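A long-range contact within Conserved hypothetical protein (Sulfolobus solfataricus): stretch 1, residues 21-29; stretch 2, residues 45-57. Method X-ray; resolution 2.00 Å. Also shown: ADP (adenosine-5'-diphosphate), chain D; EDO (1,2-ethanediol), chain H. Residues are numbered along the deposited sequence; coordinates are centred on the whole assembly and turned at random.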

ATOM      1  N   GLU A  21      -8.711   0.088 -14.225  1.00 34.94           N
ATOM      2  CA  GLU A  21      -8.264   0.634 -12.955  1.00 34.24           C
ATOM      3  C   GLU A  21      -7.454   1.909 -13.147  1.00 33.78           C
ATOM      4  O   GLU A  21      -7.658   2.871 -12.429  1.00 34.03           O
ATOM      5  CB  GLU A  21      -7.476  -0.395 -12.156  1.00 32.41           C
ATOM      6  CG  GLU A  21      -8.322  -1.554 -11.640  1.00 34.66           C
ATOM      7  CD  GLU A  21      -8.636  -2.607 -12.702  1.00 42.06           C
ATOM      8  OE1 GLU A  21      -8.082  -2.539 -13.816  1.00 47.16           O
ATOM      9  OE2 GLU A  21      -9.464  -3.500 -12.422  1.00 47.15           O
ATOM     10  N   ILE A  22      -6.540   1.914 -14.107  1.00 33.06           N
ATOM     11  CA  ILE A  22      -5.685   3.079 -14.358  1.00 32.34           C
ATOM     12  C   ILE A  22      -6.541   4.229 -14.854  1.00 32.70           C
ATOM     13  O   ILE A  22      -6.317   5.371 -14.489  1.00 33.92           O
ATOM     14  CB  ILE A  22      -4.588   2.783 -15.413  1.00 36.72           C
ATOM     15  CG1 ILE A  22      -3.608   1.734 -14.896  1.00 34.54           C
ATOM     16  CG2 ILE A  22      -3.839   4.068 -15.831  1.00 40.19           C
ATOM     17  CD1 ILE A  22      -2.818   1.018 -16.039  1.00 35.65           C
ATOM     18  N   GLU A  23      -7.516   3.939 -15.702  1.00 32.38           N
ATOM     19  CA  GLU A  23      -8.328   4.997 -16.269  1.00 34.15           C
ATOM     20  C   GLU A  23      -9.187   5.641 -15.178  1.00 33.98           C
ATOM     21  O   GLU A  23      -9.360   6.844 -15.151  1.00 32.33           O
ATOM     22  CB  GLU A  23      -9.201   4.442 -17.395  1.00 35.22           C
ATOM     23  CG  GLU A  23      -9.997   5.521 -18.202  1.00 43.37           C
ATOM     24  N   LYS A  24      -9.738   4.823 -14.289  1.00 33.81           N
ATOM     25  CA  LYS A  24     -10.499   5.330 -13.142  1.00 33.88           C
ATOM     26  C   LYS A  24      -9.653   6.192 -12.192  1.00 32.31           C
ATOM     27  O   LYS A  24     -10.077   7.270 -11.765  1.00 31.77           O
ATOM     28  CB  LYS A  24     -11.118   4.166 -12.356  1.00 34.89           C
ATOM     29  CG  LYS A  24     -11.944   4.625 -11.129  1.00 36.87           C
ATOM     30  CD  LYS A  24     -12.904   3.558 -10.635  1.00 37.28           C
ATOM     31  CE  LYS A  24     -13.804   4.117  -9.537  1.00 40.68           C
ATOM     32  NZ  LYS A  24     -14.601   3.040  -8.888  1.00 45.50           N
ATOM     33  N   LEU A  25      -8.480   5.686 -11.830  1.00 29.16           N
ATOM     34  CA  LEU A  25      -7.500   6.456 -11.057  1.00 30.43           C
ATOM     35  C   LEU A  25      -7.191   7.815 -11.670  1.00 29.15           C
ATOM     36  O   LEU A  25      -7.270   8.845 -11.011  1.00 31.74           O
ATOM     37  CB  LEU A  25      -6.211   5.669 -10.922  1.00 26.36           C
ATOM     38  CG  LEU A  25      -5.047   6.316 -10.152  1.00 35.02           C
ATOM     39  CD1 LEU A  25      -4.090   5.250  -9.669  1.00 39.39           C
ATOM     40  CD2 LEU A  25      -4.302   7.360 -10.960  1.00 40.97           C
ATOM     41  N   LYS A  26      -6.830   7.811 -12.946  1.00 32.90           N
ATOM     42  CA  LYS A  26      -6.553   9.023 -13.700  1.00 31.21           C
ATOM     43  C   LYS A  26      -7.718  10.009 -13.786  1.00 32.88           C
ATOM     44  O   LYS A  26      -7.490  11.197 -14.006  1.00 28.62           O
ATOM     45  CB  LYS A  26      -6.093   8.641 -15.128  1.00 33.32           C
ATOM     46  CG  LYS A  26      -4.684   8.066 -15.165  1.00 32.43           C
ATOM     47  CD  LYS A  26      -4.285   7.633 -16.588  1.00 31.92           C
ATOM     48  CE  LYS A  26      -4.086   8.801 -17.511  1.00 35.76           C
ATOM     49  NZ  LYS A  26      -4.177   8.387 -18.954  1.00 28.36           N
ATOM     50  N   GLY A  27      -8.956   9.516 -13.642  1.00 33.14           N
ATOM     51  CA  GLY A  27     -10.146  10.356 -13.668  1.00 32.34           C
ATOM     52  C   GLY A  27     -10.234  11.314 -12.493  1.00 32.26           C
ATOM     53  O   GLY A  27     -10.909  12.339 -12.585  1.00 30.69           O
ATOM     54  N   LEU A  28      -9.549  10.989 -11.395  1.00 32.03           N
ATOM     55  CA  LEU A  28      -9.520  11.857 -10.207  1.00 34.67           C
ATOM     56  C   LEU A  28     -10.960  12.330  -9.925  1.00 34.40           C
ATOM     57  O   LEU A  28     -11.236  13.512  -9.819  1.00 32.43           O
ATOM     58  CB  LEU A  28      -8.569  13.040 -10.442  1.00 34.29           C
ATOM     59  CG  LEU A  28      -7.076  12.712 -10.687  1.00 35.23           C
ATOM     60  CD1 LEU A  28      -6.293  13.965 -11.070  1.00 36.47           C
ATOM     61  CD2 LEU A  28      -6.408  12.066  -9.497  1.00 37.08           C
ATOM     62  N   ARG A  29     -11.850  11.341  -9.840  1.00 35.20           N
ATOM     63  CA  ARG A  29     -13.284  11.502  -9.895  1.00 36.25           C
ATOM     64  C   ARG A  29     -13.923  12.063  -8.626  1.00 34.45           C
ATOM     65  O   ARG A  29     -15.074  12.470  -8.649  1.00 36.51           O
ATOM     66  CB  ARG A  29     -13.913  10.151 -10.262  1.00 36.66           C
ATOM     67  CG  ARG A  29     -13.614   9.736 -11.691  1.00 42.14           C
ATOM     68  CD  ARG A  29     -14.140   8.360 -12.034  1.00 46.75           C
ATOM     69  NE  ARG A  29     -13.619   7.918 -13.333  1.00 54.45           N
ATOM     70  CZ  ARG A  29     -13.924   6.768 -13.935  1.00 56.74           C
ATOM     71  NH1 ARG A  29     -14.751   5.900 -13.360  1.00 53.03           N
ATOM     72  NH2 ARG A  29     -13.395   6.483 -15.125  1.00 56.85           N
ATOM     73  N   SER A  45       2.595   1.038  -8.671  1.00 31.13           N
ATOM     74  CA  SER A  45       2.731   1.047 -10.139  1.00 31.30           C
ATOM     75  C   SER A  45       1.651   1.861 -10.879  1.00 32.69           C
ATOM     76  O   SER A  45       1.970   2.723 -11.748  1.00 30.29           O
ATOM     77  CB  SER A  45       2.791  -0.398 -10.692  1.00 34.17           C
ATOM     78  OG  SER A  45       3.892  -1.164 -10.171  1.00 28.21           O
ATOM     79  N   ILE A  46       0.377   1.602 -10.598  1.00 30.23           N
ATOM     80  CA  ILE A  46      -0.658   2.329 -11.345  1.00 30.55           C
ATOM     81  C   ILE A  46      -0.694   3.798 -10.980  1.00 29.24           C
ATOM     82  O   ILE A  46      -1.065   4.617 -11.802  1.00 33.12           O
ATOM     83  CB  ILE A  46      -2.078   1.739 -11.223  1.00 31.26           C
ATOM     84  CG1 ILE A  46      -2.627   1.783  -9.790  1.00 33.93           C
ATOM     85  CG2 ILE A  46      -2.144   0.358 -11.823  1.00 35.39           C
ATOM     86  CD1 ILE A  46      -4.157   1.698  -9.771  1.00 38.89           C
ATOM     87  N   ILE A  47      -0.296   4.116  -9.748  1.00 30.78           N
ATOM     88  CA  ILE A  47      -0.189   5.492  -9.276  1.00 32.12           C
ATOM     89  C   ILE A  47       0.909   6.212 -10.045  1.00 34.62           C
ATOM     90  O   ILE A  47       0.693   7.323 -10.553  1.00 32.78           O
ATOM     91  CB  ILE A  47       0.071   5.556  -7.749  1.00 32.86           C
ATOM     92  CG1 ILE A  47      -1.177   5.101  -6.989  1.00 29.72           C
ATOM     93  CG2 ILE A  47       0.395   6.984  -7.273  1.00 29.66           C
ATOM     94  CD1 ILE A  47      -1.002   5.009  -5.498  1.00 34.35           C
ATOM     95  N   LYS A  48       2.080   5.579 -10.132  1.00 32.93           N
ATOM     96  CA  LYS A  48       3.188   6.118 -10.937  1.00 31.97           C
ATOM     97  C   LYS A  48       2.841   6.240 -12.428  1.00 30.07           C
ATOM     98  O   LYS A  48       3.081   7.266 -13.040  1.00 30.17           O
ATOM     99  CB  LYS A  48       4.393   5.242 -10.762  1.00 33.35           C
ATOM    100  CG  LYS A  48       4.972   5.361  -9.353  1.00 34.17           C
ATOM    101  CD  LYS A  48       5.893   4.196  -9.018  1.00 41.25           C
ATOM    102  CE  LYS A  48       7.209   4.683  -8.564  1.00 47.23           C
ATOM    103  NZ  LYS A  48       7.931   5.337  -9.703  1.00 40.17           N
ATOM    104  N   ILE A  49       2.244   5.200 -13.002  1.00 29.06           N
ATOM    105  CA  ILE A  49       1.805   5.242 -14.383  1.00 28.85           C
ATOM    106  C   ILE A  49       0.813   6.381 -14.548  1.00 29.56           C
ATOM    107  O   ILE A  49       0.958   7.189 -15.457  1.00 31.31           O
ATOM    108  CB  ILE A  49       1.187   3.884 -14.809  1.00 33.84           C
ATOM    109  CG1 ILE A  49       2.281   2.821 -14.918  1.00 33.68           C
ATOM    110  CG2 ILE A  49       0.397   4.009 -16.121  1.00 26.62           C
ATOM    111  CD1 ILE A  49       1.730   1.417 -14.955  1.00 35.34           C
ATOM    112  N   GLY A  50      -0.182   6.447 -13.639  1.00 31.05           N
ATOM    113  CA  GLY A  50      -1.244   7.459 -13.672  1.00 30.95           C
ATOM    114  C   GLY A  50      -0.706   8.881 -13.636  1.00 32.04           C
ATOM    115  O   GLY A  50      -1.082   9.685 -14.454  1.00 28.57           O
ATOM    116  N   ILE A  51       0.171   9.196 -12.680  1.00 33.11           N
ATOM    117  CA  ILE A  51       0.703  10.561 -12.558  1.00 37.02           C
ATOM    118  C   ILE A  51       1.660  10.913 -13.670  1.00 36.38           C
ATOM    119  O   ILE A  51       1.705  12.066 -14.087  1.00 39.74           O
ATOM    120  CB  ILE A  51       1.380  10.870 -11.160  1.00 40.91           C
ATOM    121  CG1 ILE A  51       2.667  10.102 -10.923  1.00 46.18           C
ATOM    122  CG2 ILE A  51       0.396  10.651 -10.015  1.00 43.08           C
ATOM    123  CD1 ILE A  51       3.129  10.174  -9.409  1.00 41.59           C
ATOM    124  N   ASN A  52       2.432   9.939 -14.162  1.00 36.99           N
ATOM    125  CA  ASN A  52       3.257  10.160 -15.368  1.00 34.44           C
ATOM    126  C   ASN A  52       2.413  10.509 -16.588  1.00 32.99           C
ATOM    127  O   ASN A  52       2.750  11.432 -17.311  1.00 28.89           O
ATOM    128  CB  ASN A  52       4.147   8.942 -15.692  1.00 36.72           C
ATOM    129  CG  ASN A  52       5.369   8.847 -14.784  1.00 46.77           C
ATOM    130  OD1 ASN A  52       5.899   9.862 -14.313  1.00 53.88           O
ATOM    131  ND2 ASN A  52       5.818   7.621 -14.530  1.00 58.17           N
ATOM    132  N   GLU A  53       1.329   9.762 -16.820  1.00 30.39           N
ATOM    133  CA  GLU A  53       0.470  10.036 -17.974  1.00 30.10           C
ATOM    134  C   GLU A  53      -0.331  11.351 -17.866  1.00 29.86           C
ATOM    135  O   GLU A  53      -0.551  12.037 -18.865  1.00 30.00           O
ATOM    136  CB  GLU A  53      -0.445   8.845 -18.268  1.00 29.91           C
ATOM    137  CG  GLU A  53       0.278   7.660 -18.884  1.00 27.12           C
ATOM    138  CD  GLU A  53      -0.599   6.448 -19.118  1.00 33.40           C
ATOM    139  OE1 GLU A  53      -1.838   6.538 -18.960  1.00 35.88           O
ATOM    140  OE2 GLU A  53      -0.020   5.378 -19.439  1.00 32.57           O
ATOM    141  N   LEU A  54      -0.788  11.690 -16.669  1.00 32.18           N
ATOM    142  CA  LEU A  54      -1.540  12.935 -16.447  1.00 32.89           C
ATOM    143  C   LEU A  54      -0.681  14.164 -16.651  1.00 31.59           C
ATOM    144  O   LEU A  54      -1.197  15.206 -17.035  1.00 26.94           O
ATOM    145  CB  LEU A  54      -2.146  12.989 -15.044  1.00 33.05           C
ATOM    146  CG  LEU A  54      -3.341  12.068 -14.780  1.00 34.29           C
ATOM    147  CD1 LEU A  54      -3.684  12.039 -13.293  1.00 33.83           C
ATOM    148  CD2 LEU A  54      -4.531  12.500 -15.654  1.00 32.68           C
ATOM    149  N   ASN A  55       0.624  14.072 -16.376  1.00 30.42           N
ATOM    150  CA  ASN A  55       1.491  15.245 -16.599  1.00 28.45           C
ATOM    151  C   ASN A  55       0.957  16.444 -15.802  1.00 28.64           C
ATOM    152  O   ASN A  55       0.809  17.577 -16.297  1.00 25.93           O
ATOM    153  CB  ASN A  55       1.566  15.560 -18.109  1.00 29.37           C
ATOM    154  CG  ASN A  55       2.675  16.530 -18.468  1.00 24.40           C
ATOM    155  OD1 ASN A  55       3.708  16.562 -17.825  1.00 25.98           O
ATOM    156  ND2 ASN A  55       2.448  17.338 -19.494  1.00 20.11           N
ATOM    157  N   LEU A  56       0.657  16.180 -14.542  1.00 27.86           N
ATOM    158  CA  LEU A  56       0.236  17.219 -13.611  1.00 29.64           C
ATOM    159  C   LEU A  56       1.257  17.296 -12.486  1.00 31.20           C
ATOM    160  O   LEU A  56       1.831  16.275 -12.110  1.00 30.93           O
ATOM    161  CB  LEU A  56      -1.155  16.929 -13.022  1.00 29.62           C
ATOM    162  CG  LEU A  56      -2.393  17.137 -13.910  1.00 33.50           C
ATOM    163  CD1 LEU A  56      -3.615  16.536 -13.220  1.00 39.72           C
ATOM    164  CD2 LEU A  56      -2.604  18.590 -14.234  1.00 33.99           C
ATOM    165  N   PRO A  57       1.439  18.499 -11.911  1.00 31.65           N
ATOM    166  CA  PRO A  57       2.316  18.641 -10.765  1.00 31.87           C
ATOM    167  C   PRO A  57       1.846  17.720  -9.643  1.00 33.54           C
ATOM    168  O   PRO A  57       0.652  17.436  -9.516  1.00 31.43           O
ATOM    169  CB  PRO A  57       2.151  20.096 -10.345  1.00 31.11           C
ATOM    170  CG  PRO A  57       1.034  20.638 -11.136  1.00 36.52           C
ATOM    171  CD  PRO A  57       0.759  19.756 -12.274  1.00 30.42           C
TER
HETATM  172  PB  ADP D 500       1.998  -2.560  -4.373  1.00 22.86           P
HETATM  173  O1B ADP D 500       0.549  -2.883  -4.553  1.00 24.48           O
HETATM  174  O2B ADP D 500       2.630  -3.394  -3.264  1.00 24.69           O
HETATM  175  O3B ADP D 500       2.367  -1.114  -4.343  1.00 18.45           O
HETATM  176  PA  ADP D 500       3.828  -2.608  -6.691  1.00 27.77           P
HETATM  177  O1A ADP D 500       3.387  -1.532  -7.631  1.00 26.22           O
HETATM  178  O2A ADP D 500       4.964  -2.184  -5.857  1.00 26.59           O
HETATM  179  O3A ADP D 500       2.665  -3.233  -5.740  1.00 25.84           O
HETATM  180  O5' ADP D 500       4.074  -3.902  -7.579  1.00 22.29           O
HETATM  181  C5' ADP D 500       4.692  -5.091  -7.057  1.00 23.14           C
HETATM  182  C4' ADP D 500       5.584  -5.721  -8.124  1.00 24.82           C
HETATM  183  O4' ADP D 500       4.823  -6.360  -9.132  1.00 27.83           O
HETATM  184  C3' ADP D 500       6.457  -4.753  -8.860  1.00 24.37           C
HETATM  185  O3' ADP D 500       7.626  -5.480  -9.294  1.00 25.55           O
HETATM  186  C2' ADP D 500       5.655  -4.388 -10.090  1.00 28.70           C
HETATM  187  O2' ADP D 500       6.471  -3.991 -11.182  1.00 29.93           O
HETATM  188  C1' ADP D 500       4.990  -5.705 -10.376  1.00 26.56           C
HETATM  189  N9  ADP D 500       3.657  -5.626 -10.965  1.00 27.46           N
HETATM  190  C8  ADP D 500       2.493  -5.611 -10.281  1.00 29.01           C
HETATM  191  N7  ADP D 500       1.462  -5.608 -11.125  1.00 28.99           N
HETATM  192  C5  ADP D 500       1.968  -5.598 -12.381  1.00 33.19           C
HETATM  193  C6  ADP D 500       1.436  -5.598 -13.762  1.00 33.01           C
HETATM  194  N6  ADP D 500       0.105  -5.573 -13.980  1.00 27.44           N
HETATM  195  N1  ADP D 500       2.317  -5.627 -14.802  1.00 24.07           N
HETATM  196  C2  ADP D 500       3.649  -5.665 -14.610  1.00 35.09           C
HETATM  197  N3  ADP D 500       4.203  -5.675 -13.386  1.00 31.47           N
HETATM  198  C4  ADP D 500       3.421  -5.649 -12.271  1.00 30.36           C
HETATM  199  C1  EDO H 504       6.448   8.874 -10.513  1.00 56.22           C
HETATM  200  O1  EDO H 504       7.314   7.848 -11.008  1.00 58.30           O
HETATM  201  C2  EDO H 504       7.084   9.534  -9.291  1.00 57.52           C
HETATM  202  O2  EDO H 504       7.402   8.569  -8.274  1.00 60.77           O

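The helix carrying Ile22 and Leu25 packs against the helix carrying Ile46 to Leu54, with their N-to-C directions 57° apart and their axes 9.4 Å apart at closest approach; the two stretches together bury 541 Å², both sides summed. Most of this contact is apolar. Ile22 CG1 lies 3.7 Å from Ile46 CG2, and Ile22 CG2 lies 4.2 Å from Ile49 CG2, so Ile22 touches both Ile46 and Ile49, about a turn apart on the partner helix. One turn along, Leu25 (chi1 t) directs its CB toward the second helix and places CD1 3.6 Å from Ile46 CD1 and 4.0 Å from Ile47 CG1. Ile22, Leu25, Ile46 and Ile49 are buried, and their branched aliphatic side chains fill the space between the helices without leaving polar groups unpaired. Ile47, also buried, points its CB away and touches Leu25 only at its flank.

The backbones come close at Gly50, whose CA lies 5.5 Å from the CA of Lys26. Lys26 CG and Leu25 CD2 approach Gly50 CA to 3.8 and 4.1 Å, respectively. A CB at Gly50 would point toward the first helix and fall 2.6 Å from Leu25 CD2, a clash; glycine leaves that space to the leucine methyl.

The single polar link is a salt bridge, also a hydrogen bond, from Lys26 NZ to Glu53 OE1 (3.0 Å). Although the CA-to-CB bond of Lys26 points sideways, its long side chain brings the ammonium group to the carboxylate, while its methylene CG packs over Gly50. Both residues are partly exposed, a setting that suits a charged pair beside the apolar contacts.

Beyond these contacts, Leu54 CD2 rests 3.6 Å from the backbone Lys26 O. Leu28, which leaves helical geometry with positive phi, still points its CB toward the second stretch; its CD1 reaches Leu54 CD1 at 3.9 Å and Leu56 CD1 at 4.3 Å, carrying the apolar contact to the end of the second helix at Leu54 and beyond it at Leu56.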